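Local structure of adenylate kinase (Cryptosporidium parvum Iowa II, 3BE4) at residues K4-I9 and S111-I116. The protein probably transfers a phosphoryl group between ATP and AMP, as adenylate kinases do, and is seen here with the bisubstrate analogue bis(adenosine)-5'-pentaphosphate bound. Numbering follows the deposited sequence. Where two conformers were deposited one is given.
Sequences KKHNLI and SLTSVI
Asn-7 and Thr-113 meet where two neighbouring parallel strands begin, 7-12 and 114-119, the former in the middle of the five-stranded sheet of the adenylate kinase core, a P-loop fold with strand order 2-3-1-4-5. Thr-113 lies just ahead of its strand and does the work of a missing main-chain acceptor: OG1, set beside its own backbone N (chi1 -57°), takes the amide N of Asn-7 at 2.9 Å in a nearly straight bond. In return the O of Asn-7 receives the N of Thr-113 at 2.7 Å, on a lone pair in the carbonyl plane, and a weak bond from the N of Ser-114. Threonine suits this place because its other branch is apolar: CG2 touches CD2 at the edge of the His-6 ring, near the ring plane, while NE2 of His-6 reaches the terminal carboxylate of Leu-217. The primary amide of Asn-7 extends the pairing beyond the strand, with ND2 pointing at the O of Ser-111 (2.8 Å, 166° at the hydrogen); the oxygen lies almost in the amide plane, and Asp-110 takes ND2 as well. From there regular parallel pairing takes over, Ile-9 N bonding to Ser-114 O and Ile-116 N to Ile-9 O, and the side chains alternate between the faces. Leu-8 and Ser-114 share one, where, in the conformer given, CD2 of the leucine lies 3.7 Å from the small serine's CB. On the other, Ile-9 and Leu-112 cross obliquely beside Val-115, and Tyr-191 of helix 186-192 touches all three; branched aliphatic side chains suit this apolar layer, in which Ile-9 and Val-115 are buried. With CD1 anti to CA (chi2 180°), Ile-9 brings CD1 within 3.7 Å of Leu-112 CD1, while its CB lies 4.0 Å from Val-115 CG2.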
loop_
_atom_site.group_PDB
_atom_site.type_symbol
_atom_site.label_atom_id
_atom_site.label_comp_id
_atom_site.label_asym_id
_atom_site.label_seq_id
_atom_site.Cartn_x
_atom_site.Cartn_y
_atom_site.Cartn_z
ATOM N N LYS A 4 -5.408 16.198 -12.490
ATOM C CA LYS A 4 -4.189 15.758 -11.807
ATOM C C LYS A 4 -4.096 14.235 -11.810
ATOM O O LYS A 4 -3.339 13.592 -11.023
ATOM C CB LYS A 4 -4.125 16.299 -10.361
ATOM C CG LYS A 4 -4.047 17.836 -10.350
ATOM C CD LYS A 4 -4.142 18.345 -8.981
ATOM C CE LYS A 4 -2.791 18.390 -8.405
ATOM N NZ LYS A 4 -1.560 18.965 -9.173
ATOM N N LYS A 5 -4.804 13.619 -12.717
ATOM C CA LYS A 5 -4.733 12.153 -12.813
ATOM C C LYS A 5 -3.400 11.596 -13.048
ATOM O O LYS A 5 -2.635 12.089 -13.908
ATOM C CB LYS A 5 -5.653 11.687 -14.009
ATOM C CG LYS A 5 -5.609 10.166 -14.319
ATOM C CD LYS A 5 -6.716 9.695 -15.307
ATOM C CE LYS A 5 -6.399 8.273 -15.726
ATOM N NZ LYS A 5 -7.497 7.704 -16.583
ATOM N N HIS A 6 -3.071 10.559 -12.223
ATOM C CA HIS A 6 -1.939 9.681 -12.498
ATOM C C HIS A 6 -2.414 8.307 -12.244
ATOM O O HIS A 6 -3.322 8.079 -11.454
ATOM C CB HIS A 6 -0.815 9.956 -11.426
ATOM C CG HIS A 6 -0.164 11.289 -11.556
ATOM N ND1 HIS A 6 -0.722 12.451 -11.056
ATOM C CD2 HIS A 6 1.004 11.659 -12.129
ATOM C CE1 HIS A 6 0.065 13.484 -11.345
ATOM N NE2 HIS A 6 1.122 13.023 -11.974
ATOM N N ASN A 7 -1.745 7.331 -12.844
ATOM C CA ASN A 7 -1.984 5.891 -12.638
ATOM C C ASN A 7 -0.724 5.371 -12.053
ATOM O O ASN A 7 0.257 5.121 -12.754
ATOM C CB ASN A 7 -2.342 5.123 -13.947
ATOM C CG ASN A 7 -3.725 5.565 -14.474
ATOM O OD1 ASN A 7 -4.502 6.117 -13.737
ATOM N ND2 ASN A 7 -4.001 5.309 -15.756
ATOM N N LEU A 8 -0.770 5.154 -10.743
ATOM C CA LEU A 8 0.493 5.025 -9.929
ATOM C C LEU A 8 0.490 3.692 -9.183
ATOM O O LEU A 8 -0.513 3.212 -8.720
ATOM C CB LEU A 8 0.645 5.996 -8.775
ATOM C CG LEU A 8 0.603 7.415 -9.206
ATOM C CD1 LEU A 8 0.619 8.262 -7.974
ATOM C CD2 LEU A 8 1.761 7.766 -10.090
ATOM N N ILE A 9 1.669 3.085 -9.118
ATOM C CA ILE A 9 1.878 1.949 -8.179
ATOM C C ILE A 9 2.981 2.402 -7.205
ATOM O O ILE A 9 3.955 2.992 -7.632
ATOM C CB ILE A 9 2.421 0.725 -8.977
ATOM C CG1 ILE A 9 1.340 0.152 -9.946
ATOM C CG2 ILE A 9 2.782 -0.444 -8.023
ATOM C CD1 ILE A 9 1.815 -1.049 -10.763
ATOM N N SER A 111 -3.133 3.072 -19.154
ATOM C CA SER A 111 -1.770 2.569 -18.910
ATOM C C SER A 111 -1.248 3.213 -17.604
ATOM O O SER A 111 -1.768 4.258 -17.166
ATOM C CB SER A 111 -0.830 2.962 -20.038
ATOM O OG SER A 111 -0.924 4.383 -20.173
ATOM N N LEU A 112 -0.195 2.599 -17.044
ATOM C CA LEU A 112 0.465 3.180 -15.869
ATOM C C LEU A 112 1.256 4.432 -16.166
ATOM O O LEU A 112 1.921 4.503 -17.217
ATOM C CB LEU A 112 1.469 2.107 -15.347
ATOM C CG LEU A 112 0.773 0.914 -14.758
ATOM C CD1 LEU A 112 1.715 -0.330 -14.432
ATOM C CD2 LEU A 112 -0.007 1.260 -13.490
ATOM N N THR A 113 1.183 5.456 -15.285
ATOM C CA THR A 113 1.986 6.611 -15.338
ATOM C C THR A 113 3.393 6.382 -14.764
ATOM O O THR A 113 4.418 6.791 -15.342
ATOM C CB THR A 113 1.304 7.771 -14.478
ATOM O OG1 THR A 113 0.078 7.938 -15.013
ATOM C CG2 THR A 113 2.114 9.138 -14.540
ATOM N N SER A 114 3.449 5.853 -13.530
ATOM C CA SER A 114 4.707 5.878 -12.813
ATOM C C SER A 114 4.601 4.770 -11.800
ATOM O O SER A 114 3.491 4.482 -11.338
ATOM C CB SER A 114 4.895 7.179 -11.943
ATOM O OG SER A 114 5.278 8.268 -12.815
ATOM N N VAL A 115 5.750 4.198 -11.454
ATOM C CA VAL A 115 5.821 3.240 -10.340
ATOM C C VAL A 115 6.899 3.846 -9.435
ATOM O O VAL A 115 7.998 4.232 -9.899
ATOM C CB VAL A 115 6.289 1.834 -10.848
ATOM C CG1 VAL A 115 6.557 0.904 -9.686
ATOM C CG2 VAL A 115 5.232 1.213 -11.796
ATOM N N ILE A 116 6.626 3.900 -8.149
ATOM C CA ILE A 116 7.557 4.586 -7.224
ATOM C C ILE A 116 7.982 3.522 -6.231
ATOM O O ILE A 116 7.149 2.933 -5.497
ATOM C CB ILE A 116 6.855 5.719 -6.454
ATOM C CG1 ILE A 116 6.528 6.784 -7.492
ATOM C CG2 ILE A 116 7.848 6.402 -5.424
ATOM C CD1 ILE A 116 5.813 8.118 -6.909
#